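Local coordinates for ectonucleoside triphosphate diphosphohydrolase 4 (Homo sapiens, PDB 6WG5), which belongs to the GDA1/CD39 nucleoside phosphatase family, within the actin-like ATPase clan, at residues A[18-21]-A[22-26]; A[183-187]-A[188-192]; A[343-346]-A[347-351]; A[404-407]-A[408-412]. One frame throughout, in Å; residues are numbered along the deposited sequence.

Interaction 1: residues A[18-21]-A[22-26]; sequences KKFQ and RYLAR
Phe20 and Leu24, one helical turn apart, project together from the helix, with Phe20 CE1 3.8 Å from Leu24 CD2. A loose, oblique apolar touch joins Phe20 CD2 to Tyr23 CD2 at 4.3 Å. The parallel course of Phe20 and Leu24 follows from their first torsions: both place CG anti to the backbone N (chi1 -178° and -171°), and the two chains leave the helix on the same slant. Beneath them lies the backbone ladder. Lys18 O accepts from Arg22 N at 3.1 Å, Lys19 O from Tyr23 N at 2.8 Å, Phe20 O from Leu24 N at 2.7 Å, and Gln21 O from Ala25 N. The beta carbons of Tyr23, Leu24 and Ala25 rest against carbonyl oxygens of the preceding turn. Further out, the long basic side chains bind the helix to the body of the protein. Arg22, in one of its two conformers, extends straight from CG to NE and gives NE to Val186 O, while its NH1 makes a salt bridge with Glu191. Lys18 reaches the carbonyl of Glu194, Lys19 reaches the carboxylate of Glu198, and Tyr23 packs on Tyr473. The arrangement is that of a surface alpha-helix, here the N-terminal helix 18-28, with regular i to i+4 bonding and basic side chains tying it to the end of helix 172-186 and the loop after it.

Interaction 2: residues A[183-187]-A[188-192]; sequences INFVL and GRFEH
Gly188 N turns back to Phe185 O at 2.8 Å, meeting that oxygen from well above its carbonyl plane. With phi at +79°, Gly188 leaves helical geometry in a conformation that favours glycine, and its own carbonyl is taken by Lys217. Arg189 follows: its N binds Asn184 O at 2.9 Å, the longer of the two loops that close the helix end. Its chi1 (-54°) sets CG 3.4 Å from Asn184 OD1; the bend at CB-CG then turns the rest of the chain toward Leu187, whose CD1 sits over one face of the guanidinium, 4.1 Å from NH2. The Asn184 amide and this guanidinium stand 79° apart. Their polar ends look to others: Asn184 OD1 accepts from Ala220 N, and Arg189 NH1 pairs with Glu380. Phe190 returns toward the helix, with CZ 3.7 Å from Asn184 CB and CD2 4.0 Å from Phe185 CB. The Phe185 and Phe190 side chains cross at about a right angle, and Phe190 CD2 comes in at the edge of the Phe185 ring. Phe190 N is served by a water that accepts from it and donates to Phe185 O. Glu191 N then closes a type I turn on Gly188 O at 3.1 Å. The paired bonds around a glycine of positive phi are a Schellman motif, the characteristic C-terminal stop of an alpha-helix, here helix 172-186.

Interaction 3: residues A[343-346]-A[347-351]; sequences GDFD and LCRET
Arg349 runs alongside Asp346 and joins it in a salt bridge, with Arg349 NH2 3.0 Å from Asp346 OD1. The oxygen sits at the edge of the guanidinium, in its plane, but the carboxylate is turned 78° against it, so the nitrogen arrives from above the carboxylate plane. Arg349 NE adds a weak bond to the same oxygen at 3.5 Å. On its way the arginine passes the Phe345 ring: CG stands over one face toward the rim, and CD lies 3.6 Å from Phe345 CE2. The bend at chi3 (-63°) then swings NE and the guanidinium to Asp346. Ring and guanidinium planes are 54° apart. At the start of the helix, the Asp344 carboxylate leans over Leu347 CB. Asp344 OD1 accepts from Leu347 N at 3.2 Å, again from above the carboxylate plane, and Asp344 O takes Cys348 N at 2.8 Å. Thr351 OG1 and N approach Leu347 O from opposite faces of its carbonyl. Asp346 and Arg349 each have a second partner: Asp346 OD2 binds Lys411 and Arg349 NH1 binds Glu451. Their salt bridge lies one turn in, where Arg349 faces helix 436-456. Cys348 fixes the helix to Cys321 through a disulfide. An aspartate at the N-cap whose carboxylate accepts a first-turn N-H is a classic helix start, here that of helix 345-352.

Interaction 4: residues A[404-407]-A[408-412]; sequences AKFT and KAAKD
Phe406 and Ala410 form the close-packed face of this helix segment: the Ala410 methyl CB stands over one face of the Phe406 ring, offset toward its rim, 4.3 Å from CZ. Phe406 holds CG anti to its backbone N (chi1 169°), which turns a face of the ring to the methyl one turn on. Both residues are buried, and the backbone below them is hydrogen-bonded, Ala410 N to Phe406 O at 2.7 Å. Thr407, beside them, is partly exposed. Its OG1 sits between the backbone N and the carbonyl carbon and turns back to the carbonyl of Ala403, while its own O accepts from Lys411 N at 2.8 Å and lies against Lys411 CB at 3.2 Å. The other side is open to solvent and made of Ala404, Lys405 and Lys408. There the contact is carried by main-chain bonds, Lys408 N to Ala404 O and Ala409 N to Lys405 O, both at 3.2 Å. Lys408 extends fully; its CB lies 3.5 Å from Ala404 O, and the chain beyond leads away from the preceding turn. Helix 403-414 thus has an apolar side turned to the protein and a side with Lys405 and Lys408 turned to solvent. The apolar one is covered by helix 436-456, where Phe406 meets Ser446 and Phe450, and by Leu395 of a loop, while helix 345-352 lies against Ala410 and Lys411.

In the fold
The four contacts fall into two touching pairs. Interactions 1 and 2 have centres 12 Å apart: in the Arg22 conformer given, Arg22 NE lies 2.8 Å from Val186 O and Arg22 NH1 3.1 Å from Glu191 OE2, so the first helix is docked on the end of helix 172-186 and the loop that follows. Interactions 3 and 4 also have centres 12 Å apart, joined by the salt bridge Asp346 OD2 to Lys411 NZ at 2.9 Å and by Phe345 CE1 against Ala410 CB at 3.6 Å. The pairs are remote from each other, with nearest atoms about 19 Å apart between interactions 2 and 4 and centres about 42 Å apart between interactions 1 and 3.

Interaction 1: residues A[18-21]-A[22-26]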
loop_
_atom_site.group_PDB
_atom_site.type_symbol
_atom_site.label_atom_id
_atom_site.label_comp_id
_atom_site.label_asym_id
_atom_site.label_seq_id
_atom_site.Cartn_x
_atom_site.Cartn_y
_atom_site.Cartn_z
ATOM N N LYS A 18 -19.585 -11.367 14.448
ATOM C CA LYS A 18 -19.755 -10.889 13.080
ATOM C C LYS A 18 -18.414 -10.763 12.370
ATOM O O LYS A 18 -18.344 -10.918 11.146
ATOM C CB LYS A 18 -20.489 -9.547 13.076
ATOM C CG LYS A 18 -21.281 -9.280 11.800
ATOM C CD LYS A 18 -21.882 -7.879 11.785
ATOM C CE LYS A 18 -21.074 -6.933 10.908
ATOM N NZ LYS A 18 -21.645 -5.557 10.885
ATOM N N LYS A 19 -17.342 -10.483 13.115
ATOM C CA LYS A 19 -16.011 -10.481 12.520
ATOM C C LYS A 19 -15.579 -11.893 12.147
ATOM O O LYS A 19 -14.998 -12.109 11.077
ATOM C CB LYS A 19 -14.999 -9.853 13.479
ATOM C CG LYS A 19 -15.232 -8.377 13.774
ATOM C CD LYS A 19 -13.930 -7.589 13.712
ATOM C CE LYS A 19 -13.956 -6.381 14.636
ATOM N NZ LYS A 19 -12.762 -5.507 14.445
ATOM N N PHE A 20 -15.850 -12.866 13.021
ATOM C CA PHE A 20 -15.502 -14.251 12.720
ATOM C C PHE A 20 -16.314 -14.780 11.545
ATOM O O PHE A 20 -15.798 -15.540 10.718
ATOM C CB PHE A 20 -15.712 -15.123 13.958
ATOM C CG PHE A 20 -15.339 -16.564 13.756
ATOM C CD1 PHE A 20 -16.299 -17.500 13.404
ATOM C CD2 PHE A 20 -14.030 -16.984 13.919
ATOM C CE1 PHE A 20 -15.958 -18.827 13.219
ATOM C CE2 PHE A 20 -13.684 -18.311 13.736
ATOM C CZ PHE A 20 -14.651 -19.233 13.384
ATOM N N GLN A 21 -17.588 -14.391 11.452
ATOM C CA GLN A 21 -18.409 -14.828 10.330
ATOM C C GLN A 21 -17.880 -14.260 9.019
ATOM O O GLN A 21 -17.723 -14.988 8.031
ATOM C CB GLN A 21 -19.865 -14.415 10.547
ATOM C CG GLN A 21 -20.845 -15.170 9.663
ATOM C CD GLN A 21 -22.063 -14.344 9.297
ATOM O OE1 GLN A 21 -22.725 -13.771 10.162
ATOM N NE2 GLN A 21 -22.360 -14.277 8.003
ATOM N N ARG A 22 -17.605 -12.955 8.989
ATOM C CA ARG A 22 -17.020 -12.352 7.796
ATOM C C ARG A 22 -15.669 -12.979 7.477
ATOM O O ARG A 22 -15.382 -13.297 6.317
ATOM C CB ARG A 22 -16.881 -10.840 7.981
ATOM C CG ARG A 22 -16.389 -10.112 6.737
ATOM C CD ARG A 22 -16.506 -8.600 6.879
ATOM N NE ARG A 22 -16.283 -7.919 5.606
ATOM C CZ ARG A 22 -17.222 -7.717 4.685
ATOM N NH1 ARG A 22 -18.464 -8.142 4.883
ATOM N NH2 ARG A 22 -16.919 -7.086 3.558
ATOM N N TYR A 23 -14.829 -13.169 8.497
ATOM C CA TYR A 23 -13.562 -13.865 8.311
ATOM C C TYR A 23 -13.789 -15.255 7.731
ATOM O O TYR A 23 -13.070 -15.686 6.822
ATOM C CB TYR A 23 -12.833 -13.934 9.655
ATOM C CG TYR A 23 -11.641 -14.868 9.741
ATOM C CD1 TYR A 23 -10.830 -15.125 8.640
ATOM C CD2 TYR A 23 -11.322 -15.485 10.946
ATOM C CE1 TYR A 23 -9.742 -15.980 8.740
ATOM C CE2 TYR A 23 -10.241 -16.336 11.055
ATOM C CZ TYR A 23 -9.453 -16.581 9.952
ATOM O OH TYR A 23 -8.377 -17.431 10.072
ATOM N N LEU A 24 -14.803 -15.963 8.234
ATOM C CA LEU A 24 -15.084 -17.311 7.753
ATOM C C LEU A 24 -15.738 -17.294 6.377
ATOM O O LEU A 24 -15.509 -18.204 5.572
ATOM C CB LEU A 24 -15.973 -18.037 8.762
ATOM C CG LEU A 24 -16.228 -19.532 8.568
ATOM C CD1 LEU A 24 -14.931 -20.310 8.420
ATOM C CD2 LEU A 24 -17.029 -20.058 9.747
ATOM N N ALA A 25 -16.545 -16.271 6.085
ATOM C CA ALA A 25 -17.237 -16.211 4.801
ATOM C C ALA A 25 -16.256 -16.017 3.652
ATOM O O ALA A 25 -16.342 -16.702 2.627
ATOM C CB ALA A 25 -18.272 -15.086 4.816
ATOM N N ARG A 26 -15.312 -15.084 3.800
ATOM C CA ARG A 26 -14.396 -14.791 2.705
ATOM C C ARG A 26 -13.489 -15.973 2.390
ATOM O O ARG A 26 -13.088 -16.153 1.234
ATOM C CB ARG A 26 -13.557 -13.558 3.036
ATOM C CG ARG A 26 -12.626 -13.145 1.907
ATOM C CD ARG A 26 -12.275 -11.666 1.971
ATOM N NE ARG A 26 -11.545 -11.236 0.780
ATOM C CZ ARG A 26 -12.091 -10.624 -0.269
ATOM N NH1 ARG A 26 -11.330 -10.281 -1.301
ATOM N NH2 ARG A 26 -13.388 -10.343 -0.296
#

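Interaction 2: residues A[183-187]-A[188-192]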
loop_
_atom_site.group_PDB
_atom_site.type_symbol
_atom_site.label_atom_id
_atom_site.label_comp_id
_atom_site.label_asym_id
_atom_site.label_seq_id
_atom_site.Cartn_x
_atom_site.Cartn_y
_atom_site.Cartn_z
ATOM N N ILE A 183 -8.599 -2.266 1.392
ATOM C CA ILE A 183 -8.532 -2.968 2.670
ATOM C C ILE A 183 -9.793 -2.714 3.485
ATOM O O ILE A 183 -10.367 -3.641 4.066
ATOM C CB ILE A 183 -7.261 -2.567 3.445
ATOM C CG1 ILE A 183 -7.126 -3.432 4.699
ATOM C CG2 ILE A 183 -7.283 -1.083 3.815
ATOM C CD1 ILE A 183 -5.879 -3.162 5.516
ATOM N N ASN A 184 -10.250 -1.463 3.540
ATOM C CA ASN A 184 -11.429 -1.152 4.338
ATOM C C ASN A 184 -12.679 -1.791 3.754
ATOM O O ASN A 184 -13.617 -2.105 4.494
ATOM C CB ASN A 184 -11.606 0.360 4.451
ATOM C CG ASN A 184 -10.668 0.973 5.463
ATOM O OD1 ASN A 184 -10.945 0.964 6.663
ATOM N ND2 ASN A 184 -9.545 1.504 4.988
ATOM N N PHE A 185 -12.711 -1.995 2.440
ATOM C CA PHE A 185 -13.861 -2.648 1.829
ATOM C C PHE A 185 -13.975 -4.094 2.291
ATOM O O PHE A 185 -15.030 -4.519 2.777
ATOM C CB PHE A 185 -13.758 -2.570 0.309
ATOM C CG PHE A 185 -14.926 -3.175 -0.400
ATOM C CD1 PHE A 185 -16.168 -2.570 -0.351
ATOM C CD2 PHE A 185 -14.785 -4.350 -1.116
ATOM C CE1 PHE A 185 -17.249 -3.122 -1.001
ATOM C CE2 PHE A 185 -15.861 -4.908 -1.769
ATOM C CZ PHE A 185 -17.098 -4.294 -1.712
ATOM N N VAL A 186 -12.896 -4.869 2.154
ATOM C CA VAL A 186 -12.940 -6.269 2.571
ATOM C C VAL A 186 -13.175 -6.372 4.070
ATOM O O VAL A 186 -13.811 -7.323 4.541
ATOM C CB VAL A 186 -11.650 -7.007 2.151
ATOM C CG1 VAL A 186 -11.506 -7.009 0.638
ATOM C CG2 VAL A 186 -10.424 -6.383 2.805
ATOM N N LEU A 187 -12.677 -5.406 4.842
ATOM C CA LEU A 187 -12.936 -5.384 6.277
ATOM C C LEU A 187 -14.357 -4.951 6.611
ATOM O O LEU A 187 -14.732 -4.981 7.788
ATOM C CB LEU A 187 -11.941 -4.455 6.976
ATOM C CG LEU A 187 -10.474 -4.900 6.992
ATOM C CD1 LEU A 187 -9.628 -3.876 7.728
ATOM C CD2 LEU A 187 -10.310 -6.269 7.630
ATOM N N GLY A 188 -15.147 -4.546 5.618
ATOM C CA GLY A 188 -16.532 -4.192 5.852
ATOM C C GLY A 188 -16.756 -2.821 6.439
ATOM O O GLY A 188 -17.845 -2.553 6.958
ATOM N N ARG A 189 -15.766 -1.932 6.368
ATOM C CA ARG A 189 -15.876 -0.623 7.000
ATOM C C ARG A 189 -16.755 0.344 6.223
ATOM O O ARG A 189 -17.080 1.414 6.749
ATOM C CB ARG A 189 -14.482 -0.020 7.183
ATOM C CG ARG A 189 -13.516 -0.937 7.921
ATOM C CD ARG A 189 -14.072 -1.366 9.272
ATOM N NE ARG A 189 -13.203 -2.327 9.941
ATOM C CZ ARG A 189 -12.200 -2.003 10.751
ATOM N NH1 ARG A 189 -11.923 -0.732 11.000
ATOM N NH2 ARG A 189 -11.471 -2.957 11.311
ATOM N N PHE A 190 -17.144 0.001 4.999
ATOM C CA PHE A 190 -18.110 0.786 4.244
ATOM C C PHE A 190 -19.521 0.224 4.351
ATOM O O PHE A 190 -20.457 0.828 3.819
ATOM C CB PHE A 190 -17.681 0.870 2.777
ATOM C CG PHE A 190 -16.305 1.441 2.587
ATOM C CD1 PHE A 190 -15.913 2.583 3.268
ATOM C CD2 PHE A 190 -15.397 0.827 1.742
ATOM C CE1 PHE A 190 -14.648 3.109 3.096
ATOM C CE2 PHE A 190 -14.130 1.350 1.569
ATOM C CZ PHE A 190 -13.757 2.492 2.246
ATOM N N GLU A 191 -19.692 -0.918 5.013
ATOM C CA GLU A 191 -21.014 -1.395 5.399
ATOM C C GLU A 191 -21.477 -0.609 6.617
ATOM O O GLU A 191 -20.840 -0.661 7.674
ATOM C CB GLU A 191 -20.976 -2.891 5.699
ATOM C CG GLU A 191 -21.097 -3.771 4.470
ATOM C CD GLU A 191 -20.505 -5.149 4.680
ATOM O OE1 GLU A 191 -20.516 -5.636 5.831
ATOM O OE2 GLU A 191 -20.020 -5.744 3.694
ATOM N N HIS A 192 -22.573 0.125 6.473
ATOM C CA HIS A 192 -23.015 1.067 7.489
ATOM C C HIS A 192 -24.229 0.523 8.228
ATOM O O HIS A 192 -25.038 -0.221 7.666
ATOM C CB HIS A 192 -23.324 2.428 6.860
ATOM C CG HIS A 192 -22.097 3.204 6.491
ATOM N ND1 HIS A 192 -20.834 2.832 6.901
ATOM C CD2 HIS A 192 -21.937 4.326 5.750
ATOM C CE1 HIS A 192 -19.949 3.692 6.430
ATOM N NE2 HIS A 192 -20.590 4.608 5.728
HETATM O O HOH W 1 -17.140 -2.377 3.297
#

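Interaction 3: residues A[343-346]-A[347-351]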
loop_
_atom_site.group_PDB
_atom_site.type_symbol
_atom_site.label_atom_id
_atom_site.label_comp_id
_atom_site.label_asym_id
_atom_site.label_seq_id
_atom_site.Cartn_x
_atom_site.Cartn_y
_atom_site.Cartn_z
ATOM N N GLY A 343 25.918 -5.528 17.401
ATOM C CA GLY A 343 24.593 -5.948 17.821
ATOM C C GLY A 343 24.014 -5.176 18.991
ATOM O O GLY A 343 23.624 -5.774 19.999
ATOM N N ASP A 344 23.936 -3.853 18.866
ATOM C CA ASP A 344 23.398 -2.986 19.914
ATOM C C ASP A 344 22.142 -2.317 19.360
ATOM O O ASP A 344 22.214 -1.276 18.703
ATOM C CB ASP A 344 24.438 -1.964 20.364
ATOM C CG ASP A 344 24.062 -1.290 21.670
ATOM O OD1 ASP A 344 22.853 -1.220 21.982
ATOM O OD2 ASP A 344 24.977 -0.835 22.389
ATOM N N PHE A 345 20.987 -2.923 19.641
ATOM C CA PHE A 345 19.727 -2.453 19.074
ATOM C C PHE A 345 19.437 -1.013 19.482
ATOM O O PHE A 345 19.097 -0.174 18.640
ATOM C CB PHE A 345 18.595 -3.384 19.511
ATOM C CG PHE A 345 17.228 -2.929 19.090
ATOM C CD1 PHE A 345 16.744 -3.221 17.827
ATOM C CD2 PHE A 345 16.417 -2.229 19.969
ATOM C CE1 PHE A 345 15.484 -2.811 17.441
ATOM C CE2 PHE A 345 15.157 -1.815 19.590
ATOM C CZ PHE A 345 14.688 -2.108 18.323
ATOM N N ASP A 346 19.570 -0.702 20.774
ATOM C CA ASP A 346 19.278 0.651 21.240
ATOM C C ASP A 346 20.256 1.663 20.657
ATOM O O ASP A 346 19.872 2.797 20.346
ATOM C CB ASP A 346 19.306 0.698 22.768
ATOM C CG ASP A 346 18.103 0.019 23.395
ATOM O OD1 ASP A 346 17.004 0.074 22.800
ATOM O OD2 ASP A 346 18.256 -0.569 24.486
ATOM N N LEU A 347 21.524 1.281 20.505
ATOM C CA LEU A 347 22.497 2.197 19.922
ATOM C C LEU A 347 22.276 2.355 18.422
ATOM O O LEU A 347 22.564 3.418 17.860
ATOM C CB LEU A 347 23.916 1.704 20.210
ATOM C CG LEU A 347 25.072 2.568 19.701
ATOM C CD1 LEU A 347 24.981 3.986 20.243
ATOM C CD2 LEU A 347 26.403 1.937 20.080
ATOM N N CYS A 348 21.763 1.315 17.762
ATOM C CA CYS A 348 21.408 1.436 16.353
ATOM C C CYS A 348 20.302 2.463 16.153
ATOM O O CYS A 348 20.352 3.269 15.216
ATOM C CB CYS A 348 20.976 0.076 15.803
ATOM S SG CYS A 348 20.510 0.112 14.065
ATOM N N ARG A 349 19.290 2.449 17.026
ATOM C CA ARG A 349 18.182 3.389 16.894
ATOM C C ARG A 349 18.669 4.830 16.961
ATOM O O ARG A 349 18.223 5.678 16.179
ATOM C CB ARG A 349 17.137 3.128 17.978
ATOM C CG ARG A 349 16.408 1.807 17.830
ATOM C CD ARG A 349 15.202 1.725 18.751
ATOM N NE ARG A 349 15.570 1.790 20.163
ATOM C CZ ARG A 349 15.586 2.900 20.895
ATOM N NH1 ARG A 349 15.257 4.069 20.364
ATOM N NH2 ARG A 349 15.936 2.840 22.172
ATOM N N GLU A 350 19.581 5.130 17.888
ATOM C CA GLU A 350 20.100 6.490 17.995
ATOM C C GLU A 350 20.932 6.865 16.779
ATOM O O GLU A 350 20.915 8.024 16.352
ATOM C CB GLU A 350 20.936 6.637 19.266
ATOM C CG GLU A 350 20.206 6.246 20.540
ATOM C CD GLU A 350 18.915 7.019 20.736
ATOM O OE1 GLU A 350 18.775 8.109 20.142
ATOM O OE2 GLU A 350 18.040 6.535 21.484
ATOM N N THR A 351 21.657 5.903 16.207
ATOM C CA THR A 351 22.546 6.207 15.092
ATOM C C THR A 351 21.762 6.562 13.835
ATOM O O THR A 351 22.171 7.446 13.074
ATOM C CB THR A 351 23.469 5.019 14.824
ATOM O OG1 THR A 351 24.113 4.629 16.044
ATOM C CG2 THR A 351 24.525 5.381 13.795
#

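Interaction 4: residues A[404-407]-A[408-412]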
loop_
_atom_site.group_PDB
_atom_site.type_symbol
_atom_site.label_atom_id
_atom_site.label_comp_id
_atom_site.label_asym_id
_atom_site.label_seq_id
_atom_site.Cartn_x
_atom_site.Cartn_y
_atom_site.Cartn_z
ATOM N N ALA A 404 6.946 -3.191 23.863
ATOM C CA ALA A 404 7.780 -3.837 24.872
ATOM C C ALA A 404 8.228 -5.218 24.410
ATOM O O ALA A 404 9.419 -5.548 24.467
ATOM C CB ALA A 404 7.024 -3.934 26.198
ATOM N N LYS A 405 7.285 -6.042 23.950
ATOM C CA LYS A 405 7.634 -7.386 23.503
ATOM C C LYS A 405 8.530 -7.352 22.274
ATOM O O LYS A 405 9.386 -8.227 22.109
ATOM C CB LYS A 405 6.369 -8.185 23.200
ATOM C CG LYS A 405 5.504 -8.475 24.412
ATOM C CD LYS A 405 4.208 -9.145 23.996
ATOM C CE LYS A 405 3.376 -9.559 25.193
ATOM N NZ LYS A 405 2.133 -10.254 24.763
ATOM N N PHE A 406 8.347 -6.359 21.405
ATOM C CA PHE A 406 9.142 -6.283 20.186
ATOM C C PHE A 406 10.570 -5.844 20.487
ATOM O O PHE A 406 11.533 -6.476 20.035
ATOM C CB PHE A 406 8.479 -5.330 19.193
ATOM C CG PHE A 406 9.345 -4.984 18.018
ATOM C CD1 PHE A 406 9.459 -5.851 16.945
ATOM C CD2 PHE A 406 10.043 -3.790 17.986
ATOM C CE1 PHE A 406 10.255 -5.534 15.865
ATOM C CE2 PHE A 406 10.842 -3.468 16.907
ATOM C CZ PHE A 406 10.948 -4.341 15.845
ATOM N N THR A 407 10.729 -4.758 21.249
ATOM C CA THR A 407 12.067 -4.252 21.541
ATOM C C THR A 407 12.901 -5.294 22.273
ATOM O O THR A 407 14.102 -5.430 22.015
ATOM C CB THR A 407 11.985 -2.966 22.363
ATOM O OG1 THR A 407 11.174 -3.184 23.524
ATOM C CG2 THR A 407 11.399 -1.836 21.531
ATOM N N LYS A 408 12.283 -6.039 23.190
ATOM C CA LYS A 408 13.006 -7.087 23.904
ATOM C C LYS A 408 13.490 -8.163 22.940
ATOM O O LYS A 408 14.677 -8.509 22.921
ATOM C CB LYS A 408 12.112 -7.692 24.985
ATOM C CG LYS A 408 12.790 -8.743 25.845
ATOM C CD LYS A 408 11.856 -9.224 26.941
ATOM C CE LYS A 408 12.531 -10.222 27.869
ATOM N NZ LYS A 408 11.630 -10.628 28.987
ATOM N N ALA A 409 12.580 -8.706 22.130
ATOM C CA ALA A 409 12.964 -9.736 21.172
ATOM C C ALA A 409 13.964 -9.197 20.159
ATOM O O ALA A 409 14.926 -9.885 19.799
ATOM C CB ALA A 409 11.723 -10.280 20.464
ATOM N N ALA A 410 13.753 -7.965 19.690
ATOM C CA ALA A 410 14.681 -7.367 18.735
ATOM C C ALA A 410 16.060 -7.187 19.354
ATOM O O ALA A 410 17.079 -7.452 18.706
ATOM C CB ALA A 410 14.138 -6.027 18.239
ATOM N N LYS A 411 16.112 -6.737 20.611
ATOM C CA LYS A 411 17.391 -6.590 21.297
ATOM C C LYS A 411 18.102 -7.930 21.423
ATOM O O LYS A 411 19.314 -8.023 21.195
ATOM C CB LYS A 411 17.184 -5.971 22.681
ATOM C CG LYS A 411 17.777 -4.579 22.828
ATOM C CD LYS A 411 17.653 -4.038 24.251
ATOM C CE LYS A 411 16.306 -3.370 24.496
ATOM N NZ LYS A 411 16.358 -2.419 25.645
ATOM N N ASP A 412 17.364 -8.983 21.783
ATOM C CA ASP A 412 17.984 -10.285 22.000
ATOM C C ASP A 412 18.511 -10.872 20.696
ATOM O O ASP A 412 19.582 -11.491 20.676
ATOM C CB ASP A 412 16.983 -11.236 22.658
ATOM C CG ASP A 412 16.676 -10.856 24.096
ATOM O OD1 ASP A 412 17.512 -10.169 24.723
ATOM O OD2 ASP A 412 15.602 -11.248 24.603
#